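Local coordinates for protein 2,3-dihydroxybenzoate-AMP ligase (Mycobacterium smegmatis, PDB 5KEI) that belongs to the ANL clan of AMP-binding enzymes, with a large N-terminal part and the smaller C-terminal domain of that family, at residues L323-L333 with V341-V352; N104-L112 with V251-L261. All coordinates share one frame; numbering follows the deposited sequence.

Followed from the N terminus, the chain enters contact 2 first, at N104-L112, where helix 107-117 follows strand 97-101 of the seven-strand sheet. It meets V251-L261 only after a further 138 residues, which makes contact 2 the closure of a long loop. That second segment leaves strand 248-251 of the nine-strand sheet, so contact 2 ties the two large sheet layers together. Contact 1 comes later and is local: seven residues, mostly helix, separate its segments, and it pairs neighbouring strands 325-328 and 349-354 of the nine-strand sheet. The two contacts lie in series and neither nest nor cross. They meet at the ring of F259, which packs on Q327, G329 and V352.

Contact 1: L323-L333 with V341-V352; sequences LRLLQVGGAKL and VRGALTPGLQQV
L326 and V328 hydrogen-bond to G348, Q350 and V352 in a parallel ladder, the strand pairing of a beta-alpha-beta unit whose helix is 335-344. Four backbone bonds hold it. L326 N gives to G348 O (2.9 Å), and L326 O takes from Q350 N (2.8 Å). V328 N then gives to Q350 O, and V328 O takes from V352 N.

Polar side chains pair on one face. Q327 and Q350 run side by side in the same direction. Q327 NE2 donates to Q350 OE1 at 3.1 Å, close to the plane of its own amide, and the two amide planes are turned 43° apart. Q327 NE2 also gives to C263 O, and Q350 NE2 to T363 O. V352 CG2 lies against Q327.

Mostly apolar groups lie on the other face, that of L326, V328 and L349. L326 CD2 touches V341 CG1 (3.7 Å) and L345 CD1 (3.5 Å). L333 CD2 and L349 CD1 meet tip to tip. Q351 shares this face, its amide held by L372 O and Q376. T346 OG1 accepts from G348 N as an ST turn.

The chemistry implies a largely apolar face toward the crossover helix and bonded glutamine amides on the other.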
ATOM      1  N   LEU A 323       6.990  24.738  -9.595  1.00 45.83           N
ATOM      2  CA  LEU A 323       7.191  23.597  -8.705  1.00 40.42           C
ATOM      3  C   LEU A 323       7.883  24.038  -7.394  1.00 35.74           C
ATOM      4  O   LEU A 323       8.777  24.876  -7.396  1.00 41.71           O
ATOM      5  CB  LEU A 323       7.996  22.509  -9.434  1.00 32.21           C
ATOM      6  CG  LEU A 323       8.009  21.083  -8.877  1.00 36.38           C
ATOM      7  CD1 LEU A 323       6.654  20.402  -8.995  1.00 38.17           C
ATOM      8  CD2 LEU A 323       9.065  20.247  -9.564  1.00 37.66           C
ATOM      9  N   ARG A 324       7.441  23.489  -6.276  1.00 34.38           N
ATOM     10  CA  ARG A 324       7.951  23.888  -4.975  1.00 36.05           C
ATOM     11  C   ARG A 324       8.142  22.687  -4.066  1.00 34.77           C
ATOM     12  O   ARG A 324       8.878  22.753  -3.085  1.00 34.38           O
ATOM     13  CB  ARG A 324       7.001  24.871  -4.304  1.00 38.35           C
ATOM     14  CG  ARG A 324       5.686  24.253  -3.888  1.00 32.96           C
ATOM     15  CD  ARG A 324       5.354  24.658  -2.479  1.00 40.95           C
ATOM     16  NE  ARG A 324       4.093  24.103  -1.986  1.00 36.41           N
ATOM     17  CZ  ARG A 324       3.965  23.414  -0.857  1.00 34.76           C
ATOM     18  NH1 ARG A 324       5.029  23.172  -0.101  1.00 31.22           N
ATOM     19  NH2 ARG A 324       2.767  22.973  -0.481  1.00 37.47           N
ATOM     20  N   LEU A 325       7.456  21.596  -4.394  1.00 33.51           N
ATOM     21  CA  LEU A 325       7.551  20.367  -3.627  1.00 30.10           C
ATOM     22  C   LEU A 325       7.657  19.187  -4.576  1.00 31.07           C
ATOM     23  O   LEU A 325       6.699  18.851  -5.274  1.00 28.56           O
ATOM     24  CB  LEU A 325       6.340  20.191  -2.694  1.00 29.64           C
ATOM     25  CG  LEU A 325       6.279  18.872  -1.893  1.00 28.31           C
ATOM     26  CD1 LEU A 325       7.384  18.772  -0.863  1.00 25.98           C
ATOM     27  CD2 LEU A 325       4.943  18.720  -1.225  1.00 23.43           C
ATOM     28  N   LEU A 326       8.835  18.579  -4.602  1.00 29.67           N
ATOM     29  CA  LEU A 326       9.051  17.306  -5.272  1.00 24.03           C
ATOM     30  C   LEU A 326       9.313  16.227  -4.235  1.00 24.46           C
ATOM     31  O   LEU A 326      10.389  16.170  -3.645  1.00 26.71           O
ATOM     32  CB  LEU A 326      10.214  17.394  -6.250  1.00 27.83           C
ATOM     33  CG  LEU A 326      10.560  16.087  -6.965  1.00 31.33           C
ATOM     34  CD1 LEU A 326       9.354  15.611  -7.719  1.00 29.46           C
ATOM     35  CD2 LEU A 326      11.701  16.308  -7.913  1.00 27.33           C
ATOM     36  N   GLN A 327       8.308  15.395  -3.988  1.00 23.95           N
ATOM     37  CA  GLN A 327       8.472  14.253  -3.106  1.00 26.30           C
ATOM     38  C   GLN A 327       9.129  13.127  -3.877  1.00 26.08           C
ATOM     39  O   GLN A 327       8.833  12.920  -5.058  1.00 29.35           O
ATOM     40  CB  GLN A 327       7.133  13.750  -2.547  1.00 24.06           C
ATOM     41  CG  GLN A 327       6.240  14.757  -1.861  1.00 22.02           C
ATOM     42  CD  GLN A 327       4.907  14.122  -1.434  1.00 26.80           C
ATOM     43  OE1 GLN A 327       4.078  13.751  -2.277  1.00 25.72           O
ATOM     44  NE2 GLN A 327       4.725  13.950  -0.126  1.00 20.69           N
ATOM     45  N   VAL A 328      10.016  12.393  -3.212  1.00 29.04           N
ATOM     46  CA  VAL A 328      10.605  11.195  -3.796  1.00 24.37           C
ATOM     47  C   VAL A 328      10.565  10.049  -2.784  1.00 24.87           C
ATOM     48  O   VAL A 328      11.022  10.178  -1.652  1.00 27.75           O
ATOM     49  CB  VAL A 328      12.029  11.455  -4.274  1.00 29.82           C
ATOM     50  CG1 VAL A 328      12.652  10.169  -4.853  1.00 29.02           C
ATOM     51  CG2 VAL A 328      12.022  12.574  -5.317  1.00 26.56           C
ATOM     52  N   GLY A 329       9.962   8.940  -3.192  1.00 24.86           N
ATOM     53  CA  GLY A 329       9.779   7.797  -2.322  1.00 28.02           C
ATOM     54  C   GLY A 329       9.665   6.540  -3.156  1.00 33.75           C
ATOM     55  O   GLY A 329       9.828   6.588  -4.365  1.00 34.07           O
ATOM     56  N   GLY A 330       9.385   5.413  -2.517  1.00 36.06           N
ATOM     57  CA  GLY A 330       9.205   4.173  -3.240  1.00 34.61           C
ATOM     58  C   GLY A 330      10.443   3.306  -3.345  1.00 40.29           C
ATOM     59  O   GLY A 330      10.354   2.142  -3.756  1.00 56.10           O
ATOM     60  N   ALA A 331      11.584   3.870  -2.969  1.00 31.60           N
ATOM     61  CA  ALA A 331      12.889   3.201  -2.984  1.00 32.52           C
ATOM     62  C   ALA A 331      13.874   4.260  -2.531  1.00 26.21           C
ATOM     63  O   ALA A 331      13.514   5.428  -2.510  1.00 33.68           O
ATOM     64  CB  ALA A 331      13.248   2.669  -4.369  1.00 34.46           C
ATOM     65  N   LYS A 332      15.103   3.895  -2.180  1.00 31.56           N
ATOM     66  CA  LYS A 332      15.986   4.894  -1.559  1.00 33.01           C
ATOM     67  C   LYS A 332      16.647   5.842  -2.566  1.00 26.71           C
ATOM     68  O   LYS A 332      17.318   5.422  -3.482  1.00 32.48           O
ATOM     69  CB  LYS A 332      17.064   4.226  -0.709  1.00 33.34           C
ATOM     70  CG  LYS A 332      17.946   5.231   0.072  1.00 34.35           C
ATOM     71  CD  LYS A 332      19.183   4.557   0.654  1.00 36.73           C
ATOM     72  CE  LYS A 332      19.909   5.454   1.630  1.00 33.75           C
ATOM     73  NZ  LYS A 332      20.056   6.798   1.033  1.00 40.91           N
ATOM     74  N   LEU A 333      16.444   7.137  -2.380  1.00 29.13           N
ATOM     75  CA  LEU A 333      17.162   8.114  -3.177  1.00 29.28           C
ATOM     76  C   LEU A 333      18.595   8.218  -2.667  1.00 33.35           C
ATOM     77  O   LEU A 333      18.826   8.614  -1.521  1.00 25.59           O
ATOM     78  CB  LEU A 333      16.478   9.472  -3.122  1.00 26.37           C
ATOM     79  CG  LEU A 333      17.046  10.537  -4.051  1.00 27.48           C
ATOM     80  CD1 LEU A 333      16.963  10.060  -5.481  1.00 24.10           C
ATOM     81  CD2 LEU A 333      16.294  11.850  -3.875  1.00 29.25           C
ATOM     82  N   VAL A 341      18.932  16.098  -8.207  1.00 32.29           N
ATOM     83  CA  VAL A 341      17.544  16.503  -8.221  1.00 31.49           C
ATOM     84  C   VAL A 341      17.351  17.931  -7.725  1.00 34.06           C
ATOM     85  O   VAL A 341      16.626  18.705  -8.344  1.00 39.56           O
ATOM     86  CB  VAL A 341      16.696  15.547  -7.378  1.00 30.39           C
ATOM     87  CG1 VAL A 341      15.342  16.178  -7.039  1.00 33.37           C
ATOM     88  CG2 VAL A 341      16.538  14.232  -8.109  1.00 25.70           C
ATOM     89  N   ARG A 342      17.984  18.318  -6.628  1.00 31.44           N
ATOM     90  CA  ARG A 342      17.710  19.680  -6.184  1.00 38.97           C
ATOM     91  C   ARG A 342      18.776  20.677  -6.631  1.00 35.96           C
ATOM     92  O   ARG A 342      18.935  21.740  -6.052  1.00 43.37           O
ATOM     93  CB  ARG A 342      17.491  19.735  -4.664  1.00 37.28           C
ATOM     94  CG  ARG A 342      18.550  19.179  -3.795  1.00 34.64           C
ATOM     95  CD  ARG A 342      18.035  19.139  -2.356  1.00 34.30           C
ATOM     96  NE  ARG A 342      17.593  20.453  -1.881  1.00 37.36           N
ATOM     97  CZ  ARG A 342      18.411  21.457  -1.551  1.00 40.21           C
ATOM     98  NH1 ARG A 342      19.738  21.327  -1.654  1.00 36.46           N
ATOM     99  NH2 ARG A 342      17.899  22.605  -1.129  1.00 36.91           N
ATOM    100  N   GLY A 343      19.489  20.334  -7.692  1.00 39.26           N
ATOM    101  CA  GLY A 343      20.320  21.307  -8.372  1.00 37.61           C
ATOM    102  C   GLY A 343      19.758  21.535  -9.762  1.00 41.52           C
ATOM    103  O   GLY A 343      19.968  22.578 -10.373  1.00 44.16           O
ATOM    104  N   ALA A 344      19.015  20.548 -10.253  1.00 45.34           N
ATOM    105  CA  ALA A 344      18.521  20.564 -11.622  1.00 42.91           C
ATOM    106  C   ALA A 344      17.000  20.697 -11.709  1.00 45.49           C
ATOM    107  O   ALA A 344      16.479  21.102 -12.747  1.00 51.36           O
ATOM    108  CB  ALA A 344      18.979  19.310 -12.344  1.00 38.00           C
ATOM    109  N   LEU A 345      16.286  20.360 -10.636  1.00 44.09           N
ATOM    110  CA  LEU A 345      14.815  20.378 -10.667  1.00 43.02           C
ATOM    111  C   LEU A 345      14.180  21.397  -9.728  1.00 45.41           C
ATOM    112  O   LEU A 345      13.398  22.237 -10.161  1.00 50.42           O
ATOM    113  CB  LEU A 345      14.248  18.994 -10.335  1.00 43.07           C
ATOM    114  CG  LEU A 345      14.358  17.882 -11.376  1.00 41.92           C
ATOM    115  CD1 LEU A 345      13.614  16.642 -10.874  1.00 37.43           C
ATOM    116  CD2 LEU A 345      13.799  18.348 -12.714  1.00 39.45           C
ATOM    117  N   THR A 346      14.496  21.288  -8.442  1.00 40.66           N
ATOM    118  CA  THR A 346      13.923  22.137  -7.403  1.00 36.27           C
ATOM    119  C   THR A 346      14.613  21.833  -6.069  1.00 41.07           C
ATOM    120  O   THR A 346      14.823  20.663  -5.728  1.00 39.77           O
ATOM    121  CB  THR A 346      12.374  21.944  -7.239  1.00 37.94           C
ATOM    122  OG1 THR A 346      11.917  22.697  -6.107  1.00 34.72           O
ATOM    123  CG2 THR A 346      11.999  20.467  -7.033  1.00 34.73           C
ATOM    124  N   PRO A 347      14.970  22.885  -5.308  1.00 39.66           N
ATOM    125  CA  PRO A 347      15.545  22.659  -3.978  1.00 35.08           C
ATOM    126  C   PRO A 347      14.503  22.050  -3.048  1.00 32.79           C
ATOM    127  O   PRO A 347      14.855  21.499  -2.000  1.00 31.24           O
ATOM    128  CB  PRO A 347      15.947  24.067  -3.521  1.00 37.30           C
ATOM    129  CG  PRO A 347      15.061  24.980  -4.284  1.00 38.21           C
ATOM    130  CD  PRO A 347      14.814  24.320  -5.610  1.00 34.82           C
ATOM    131  N   GLY A 348      13.235  22.161  -3.450  1.00 33.14           N
ATOM    132  CA  GLY A 348      12.097  21.729  -2.656  1.00 31.45           C
ATOM    133  C   GLY A 348      11.866  20.226  -2.673  1.00 31.79           C
ATOM    134  O   GLY A 348      10.737  19.771  -2.763  1.00 35.09           O
ATOM    135  N   LEU A 349      12.952  19.467  -2.588  1.00 29.89           N
ATOM    136  CA  LEU A 349      12.910  18.025  -2.486  1.00 31.21           C
ATOM    137  C   LEU A 349      12.372  17.636  -1.127  1.00 29.71           C
ATOM    138  O   LEU A 349      12.704  18.265  -0.117  1.00 33.87           O
ATOM    139  CB  LEU A 349      14.307  17.427  -2.691  1.00 27.21           C
ATOM    140  CG  LEU A 349      14.583  16.004  -2.190  1.00 30.11           C
ATOM    141  CD1 LEU A 349      13.876  14.971  -3.073  1.00 29.53           C
ATOM    142  CD2 LEU A 349      16.098  15.718  -2.084  1.00 23.17           C
ATOM    143  N   GLN A 350      11.526  16.615  -1.101  1.00 22.90           N
ATOM    144  CA  GLN A 350      11.157  15.993   0.159  1.00 24.08           C
ATOM    145  C   GLN A 350      11.337  14.502   0.023  1.00 26.06           C
ATOM    146  O   GLN A 350      10.834  13.907  -0.928  1.00 24.56           O
ATOM    147  CB  GLN A 350       9.725  16.318   0.537  1.00 25.66           C
ATOM    148  CG  GLN A 350       9.284  15.698   1.837  1.00 23.79           C
ATOM    149  CD  GLN A 350       7.817  15.901   2.056  1.00 27.75           C
ATOM    150  OE1 GLN A 350       7.009  15.477   1.232  1.00 29.99           O
ATOM    151  NE2 GLN A 350       7.451  16.568   3.151  1.00 26.40           N
ATOM    152  N   GLN A 351      12.084  13.894   0.940  1.00 26.81           N
ATOM    153  CA  GLN A 351      12.222  12.446   0.908  1.00 27.57           C
ATOM    154  C   GLN A 351      11.098  11.827   1.724  1.00 30.06           C
ATOM    155  O   GLN A 351      10.734  12.315   2.812  1.00 29.28           O
ATOM    156  CB  GLN A 351      13.600  11.990   1.410  1.00 26.39           C
ATOM    157  CG  GLN A 351      14.748  12.401   0.478  1.00 28.69           C
ATOM    158  CD  GLN A 351      15.940  11.427   0.469  1.00 29.58           C
ATOM    159  OE1 GLN A 351      15.765  10.212   0.508  1.00 27.30           O
ATOM    160  NE2 GLN A 351      17.157  11.974   0.410  1.00 31.96           N
ATOM    161  N   VAL A 352      10.516  10.775   1.162  1.00 31.04           N
ATOM    162  CA  VAL A 352       9.429  10.065   1.812  1.00 29.83           C
ATOM    163  C   VAL A 352       9.733   8.570   1.887  1.00 26.61           C
ATOM    164  O   VAL A 352       9.909   7.924   0.872  1.00 34.90           O
ATOM    165  CB  VAL A 352       8.101  10.271   1.069  1.00 26.85           C
ATOM    166  CG1 VAL A 352       6.949   9.631   1.860  1.00 23.26           C
ATOM    167  CG2 VAL A 352       7.867  11.754   0.812  1.00 21.67           C
TER
HETATM  168  O   HOH W   1      12.366   6.311   0.580  1.00 34.35           O
HETATM  169  O   HOH W   2      19.711   9.919   0.562  1.00 27.50           O

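Contact 2: N104-L112 with V251-L261; sequences NTAEFAVAL and VALPAAHNFPL
N104 grips the loop after strand 248-251 with both ends of its amide, where that loop makes a type I beta turn, P254 to H257, before helix 258-262. OD1 of N104 accepts from A255 N at 2.9 Å, which satisfies the first inner N-H of the turn. ND2 gives a nearly straight bond to L253 O (2.9 Å, 178°), and L253 O lies in the plane of the N104 amide. A weak bond runs from N104 ND2 to V251 O at 3.2 Å. ND2 also donates to T279 O, beyond the end of strand 275-278. The first torsion sets CG of N104 beside the backbone N (chi1 -77°) and brings the amide against the loop.

The turn is closed by H257 N bonding to P254 O. Each helix is preceded by a side-chain capping bond. T105 OG1 accepts from E107 N at 3.0 Å. H257, at the N-cap, takes F259 N on ND1 at 2.9 Å, close to the plane of the imidazole. The carboxylate of E107 forms a salt bridge with R191, and N258 OD1 is hydrogen-bonded to Y230 OH.

Apolar packing completes the contact between helix 107-117 and both the loop and helix 258-262. M124 of strand 121-124 touches F108, L112 and A256. L112 CD2 meets L261 CD1. A255 CB sits over the face of the F108 ring as a CH-pi contact, 3.6 Å from the centroid and 6° off the normal. At the edge of that ring, near its plane, L261 CD1 lies 3.9 Å from F108 CE2.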
ATOM      1  N   ASN A 104      -4.763   6.732 -14.764  1.00 37.10           N
ATOM      2  CA  ASN A 104      -4.765   8.086 -14.195  1.00 32.50           C
ATOM      3  C   ASN A 104      -5.628   9.066 -14.981  1.00 32.36           C
ATOM      4  O   ASN A 104      -5.158   9.755 -15.879  1.00 30.64           O
ATOM      5  CB  ASN A 104      -3.345   8.631 -14.100  1.00 31.19           C
ATOM      6  CG  ASN A 104      -2.592   8.048 -12.937  1.00 32.03           C
ATOM      7  OD1 ASN A 104      -3.024   7.052 -12.328  1.00 28.98           O
ATOM      8  ND2 ASN A 104      -1.467   8.668 -12.604  1.00 29.58           N
ATOM      9  N   THR A 105      -6.891   9.120 -14.578  1.00 33.42           N
ATOM     10  CA  THR A 105      -7.966   9.856 -15.225  1.00 34.13           C
ATOM     11  C   THR A 105      -8.708  10.613 -14.126  1.00 35.07           C
ATOM     12  O   THR A 105      -8.698  10.177 -12.972  1.00 34.21           O
ATOM     13  CB  THR A 105      -8.943   8.874 -15.991  1.00 38.97           C
ATOM     14  OG1 THR A 105     -10.159   9.542 -16.324  1.00 38.46           O
ATOM     15  CG2 THR A 105      -9.307   7.611 -15.137  1.00 36.85           C
ATOM     16  N   ALA A 106      -9.348  11.733 -14.455  1.00 34.92           N
ATOM     17  CA  ALA A 106     -10.228  12.385 -13.482  1.00 34.11           C
ATOM     18  C   ALA A 106     -11.270  11.390 -12.997  1.00 35.97           C
ATOM     19  O   ALA A 106     -11.690  11.429 -11.846  1.00 39.61           O
ATOM     20  CB  ALA A 106     -10.903  13.606 -14.078  1.00 36.07           C
ATOM     21  N   GLU A 107     -11.658  10.474 -13.880  1.00 33.43           N
ATOM     22  CA  GLU A 107     -12.665   9.469 -13.574  1.00 35.57           C
ATOM     23  C   GLU A 107     -12.267   8.573 -12.387  1.00 36.39           C
ATOM     24  O   GLU A 107     -13.124   7.939 -11.758  1.00 32.97           O
ATOM     25  CB  GLU A 107     -12.941   8.623 -14.821  1.00 34.22           C
ATOM     26  CG  GLU A 107     -14.271   7.899 -14.809  1.00 39.56           C
ATOM     27  CD  GLU A 107     -15.470   8.836 -14.691  1.00 41.50           C
ATOM     28  OE1 GLU A 107     -15.376  10.010 -15.119  1.00 46.90           O
ATOM     29  OE2 GLU A 107     -16.513   8.394 -14.164  1.00 44.83           O
ATOM     30  N   PHE A 108     -10.971   8.526 -12.075  1.00 33.71           N
ATOM     31  CA  PHE A 108     -10.499   7.739 -10.936  1.00 33.37           C
ATOM     32  C   PHE A 108     -11.133   8.285  -9.652  1.00 32.32           C
ATOM     33  O   PHE A 108     -11.550   7.515  -8.776  1.00 29.68           O
ATOM     34  CB  PHE A 108      -8.952   7.747 -10.857  1.00 33.51           C
ATOM     35  CG  PHE A 108      -8.397   7.135  -9.589  1.00 31.13           C
ATOM     36  CD1 PHE A 108      -8.133   5.777  -9.510  1.00 27.15           C
ATOM     37  CD2 PHE A 108      -8.152   7.919  -8.474  1.00 30.22           C
ATOM     38  CE1 PHE A 108      -7.636   5.222  -8.349  1.00 30.86           C
ATOM     39  CE2 PHE A 108      -7.655   7.365  -7.304  1.00 31.02           C
ATOM     40  CZ  PHE A 108      -7.390   6.019  -7.242  1.00 28.82           C
ATOM     41  N   ALA A 109     -11.207   9.613  -9.559  1.00 30.07           N
ATOM     42  CA  ALA A 109     -11.854  10.284  -8.433  1.00 34.85           C
ATOM     43  C   ALA A 109     -13.361  10.031  -8.413  1.00 30.15           C
ATOM     44  O   ALA A 109     -13.943   9.892  -7.344  1.00 32.22           O
ATOM     45  CB  ALA A 109     -11.568  11.823  -8.457  1.00 29.92           C
ATOM     46  N   VAL A 110     -13.989   9.992  -9.589  1.00 32.67           N
ATOM     47  CA  VAL A 110     -15.428   9.721  -9.685  1.00 31.91           C
ATOM     48  C   VAL A 110     -15.736   8.321  -9.164  1.00 33.17           C
ATOM     49  O   VAL A 110     -16.675   8.140  -8.393  1.00 34.65           O
ATOM     50  CB  VAL A 110     -15.944   9.854 -11.126  1.00 31.53           C
ATOM     51  CG1 VAL A 110     -17.451   9.657 -11.175  1.00 29.58           C
ATOM     52  CG2 VAL A 110     -15.532  11.199 -11.716  1.00 29.45           C
ATOM     53  N   ALA A 111     -14.916   7.345  -9.557  1.00 29.36           N
ATOM     54  CA  ALA A 111     -15.049   5.978  -9.065  1.00 30.73           C
ATOM     55  C   ALA A 111     -14.781   5.833  -7.554  1.00 34.49           C
ATOM     56  O   ALA A 111     -15.523   5.140  -6.854  1.00 33.94           O
ATOM     57  CB  ALA A 111     -14.125   5.061  -9.837  1.00 27.55           C
ATOM     58  N   LEU A 112     -13.724   6.468  -7.048  1.00 31.08           N
ATOM     59  CA  LEU A 112     -13.365   6.304  -5.646  1.00 27.09           C
ATOM     60  C   LEU A 112     -14.509   6.792  -4.726  1.00 29.70           C
ATOM     61  O   LEU A 112     -15.017   6.029  -3.906  1.00 30.15           O
ATOM     62  CB  LEU A 112     -12.049   7.030  -5.352  1.00 27.24           C
ATOM     63  CG  LEU A 112     -11.538   7.017  -3.905  1.00 31.58           C
ATOM     64  CD1 LEU A 112     -11.235   5.606  -3.393  1.00 23.63           C
ATOM     65  CD2 LEU A 112     -10.305   7.924  -3.752  1.00 35.91           C
ATOM     66  N   VAL A 251      -0.462  13.975 -10.257  1.00 31.67           N
ATOM     67  CA  VAL A 251      -0.451  12.540 -10.001  1.00 26.22           C
ATOM     68  C   VAL A 251       0.303  11.858 -11.120  1.00 31.26           C
ATOM     69  O   VAL A 251      -0.238  11.623 -12.197  1.00 32.66           O
ATOM     70  CB  VAL A 251      -1.881  11.981  -9.894  1.00 29.74           C
ATOM     71  CG1 VAL A 251      -1.862  10.459  -9.693  1.00 28.73           C
ATOM     72  CG2 VAL A 251      -2.627  12.681  -8.751  1.00 24.69           C
ATOM     73  N   ALA A 252       1.566  11.552 -10.866  1.00 32.57           N
ATOM     74  CA  ALA A 252       2.425  10.969 -11.889  1.00 35.40           C
ATOM     75  C   ALA A 252       2.578   9.455 -11.693  1.00 31.35           C
ATOM     76  O   ALA A 252       2.758   8.704 -12.654  1.00 34.78           O
ATOM     77  CB  ALA A 252       3.788  11.656 -11.883  1.00 33.93           C
ATOM     78  N   LEU A 253       2.514   9.024 -10.441  1.00 31.05           N
ATOM     79  CA  LEU A 253       2.513   7.605 -10.100  1.00 31.21           C
ATOM     80  C   LEU A 253       1.096   7.020 -10.257  1.00 31.86           C
ATOM     81  O   LEU A 253       0.137   7.778 -10.379  1.00 27.23           O
ATOM     82  CB  LEU A 253       3.032   7.433  -8.674  1.00 27.01           C
ATOM     83  CG  LEU A 253       4.470   7.932  -8.525  1.00 32.05           C
ATOM     84  CD1 LEU A 253       4.800   8.241  -7.056  1.00 22.63           C
ATOM     85  CD2 LEU A 253       5.438   6.905  -9.128  1.00 22.55           C
ATOM     86  N   PRO A 254       0.955   5.681 -10.265  1.00 31.27           N
ATOM     87  CA  PRO A 254      -0.394   5.102 -10.378  1.00 33.32           C
ATOM     88  C   PRO A 254      -1.317   5.541  -9.240  1.00 27.99           C
ATOM     89  O   PRO A 254      -1.022   5.295  -8.075  1.00 31.37           O
ATOM     90  CB  PRO A 254      -0.140   3.592 -10.323  1.00 27.41           C
ATOM     91  CG  PRO A 254       1.243   3.437  -9.831  1.00 28.63           C
ATOM     92  CD  PRO A 254       1.990   4.640 -10.280  1.00 28.54           C
ATOM     93  N   ALA A 255      -2.427   6.177  -9.593  1.00 27.36           N
ATOM     94  CA  ALA A 255      -3.289   6.844  -8.622  1.00 27.88           C
ATOM     95  C   ALA A 255      -3.748   5.955  -7.468  1.00 29.03           C
ATOM     96  O   ALA A 255      -4.068   6.464  -6.398  1.00 30.61           O
ATOM     97  CB  ALA A 255      -4.504   7.438  -9.328  1.00 26.78           C
ATOM     98  N   ALA A 256      -3.766   4.638  -7.655  1.00 30.00           N
ATOM     99  CA  ALA A 256      -4.319   3.764  -6.615  1.00 34.03           C
ATOM    100  C   ALA A 256      -3.297   3.426  -5.545  1.00 28.16           C
ATOM    101  O   ALA A 256      -3.643   2.867  -4.502  1.00 28.36           O
ATOM    102  CB  ALA A 256      -4.875   2.485  -7.217  1.00 30.67           C
ATOM    103  N   HIS A 257      -2.039   3.750  -5.804  1.00 24.71           N
ATOM    104  CA  HIS A 257      -1.003   3.503  -4.813  1.00 27.65           C
ATOM    105  C   HIS A 257      -1.118   4.500  -3.657  1.00 29.14           C
ATOM    106  O   HIS A 257      -1.384   5.682  -3.879  1.00 23.35           O
ATOM    107  CB  HIS A 257       0.386   3.593  -5.442  1.00 22.03           C
ATOM    108  CG  HIS A 257       1.479   3.094  -4.548  1.00 26.69           C
ATOM    109  ND1 HIS A 257       1.988   3.838  -3.504  1.00 29.38           N
ATOM    110  CD2 HIS A 257       2.149   1.916  -4.530  1.00 26.71           C
ATOM    111  CE1 HIS A 257       2.933   3.149  -2.892  1.00 28.18           C
ATOM    112  NE2 HIS A 257       3.048   1.976  -3.493  1.00 30.92           N
ATOM    113  N   ASN A 258      -0.915   4.010  -2.435  1.00 25.73           N
ATOM    114  CA  ASN A 258      -0.932   4.832  -1.236  1.00 23.17           C
ATOM    115  C   ASN A 258      -0.227   6.192  -1.409  1.00 27.93           C
ATOM    116  O   ASN A 258      -0.740   7.232  -0.982  1.00 22.42           O
ATOM    117  CB  ASN A 258      -0.284   4.065  -0.084  1.00 22.32           C
ATOM    118  CG  ASN A 258      -0.487   4.744   1.250  1.00 24.72           C
ATOM    119  OD1 ASN A 258      -1.526   5.363   1.482  1.00 24.34           O
ATOM    120  ND2 ASN A 258       0.490   4.624   2.139  1.00 25.09           N
ATOM    121  N   PHE A 259       0.924   6.181  -2.072  1.00 25.46           N
ATOM    122  CA  PHE A 259       1.783   7.355  -2.100  1.00 26.11           C
ATOM    123  C   PHE A 259       1.102   8.544  -2.824  1.00 25.77           C
ATOM    124  O   PHE A 259       0.953   9.595  -2.212  1.00 28.44           O
ATOM    125  CB  PHE A 259       3.143   6.982  -2.717  1.00 25.40           C
ATOM    126  CG  PHE A 259       4.197   8.054  -2.612  1.00 24.69           C
ATOM    127  CD1 PHE A 259       4.067   9.107  -1.715  1.00 27.05           C
ATOM    128  CD2 PHE A 259       5.322   8.008  -3.427  1.00 29.30           C
ATOM    129  CE1 PHE A 259       5.033  10.093  -1.615  1.00 23.96           C
ATOM    130  CE2 PHE A 259       6.305   9.006  -3.347  1.00 32.96           C
ATOM    131  CZ  PHE A 259       6.157  10.052  -2.424  1.00 25.63           C
ATOM    132  N   PRO A 260       0.658   8.388  -4.101  1.00 29.68           N
ATOM    133  CA  PRO A 260      -0.074   9.539  -4.674  1.00 24.21           C
ATOM    134  C   PRO A 260      -1.560   9.581  -4.315  1.00 31.21           C
ATOM    135  O   PRO A 260      -2.270  10.497  -4.755  1.00 29.02           O
ATOM    136  CB  PRO A 260       0.070   9.340  -6.182  1.00 25.01           C
ATOM    137  CG  PRO A 260       0.146   7.830  -6.337  1.00 27.94           C
ATOM    138  CD  PRO A 260       0.884   7.323  -5.112  1.00 23.80           C
ATOM    139  N   LEU A 261      -2.042   8.602  -3.558  1.00 23.67           N
ATOM    140  CA  LEU A 261      -3.437   8.622  -3.151  1.00 24.92           C
ATOM    141  C   LEU A 261      -3.656   9.459  -1.872  1.00 27.04           C
ATOM    142  O   LEU A 261      -4.628  10.197  -1.763  1.00 25.30           O
ATOM    143  CB  LEU A 261      -3.939   7.187  -2.957  1.00 25.25           C
ATOM    144  CG  LEU A 261      -5.416   7.032  -2.631  1.00 25.75           C
ATOM    145  CD1 LEU A 261      -6.263   7.704  -3.707  1.00 21.69           C
ATOM    146  CD2 LEU A 261      -5.743   5.539  -2.498  1.00 27.31           C
TER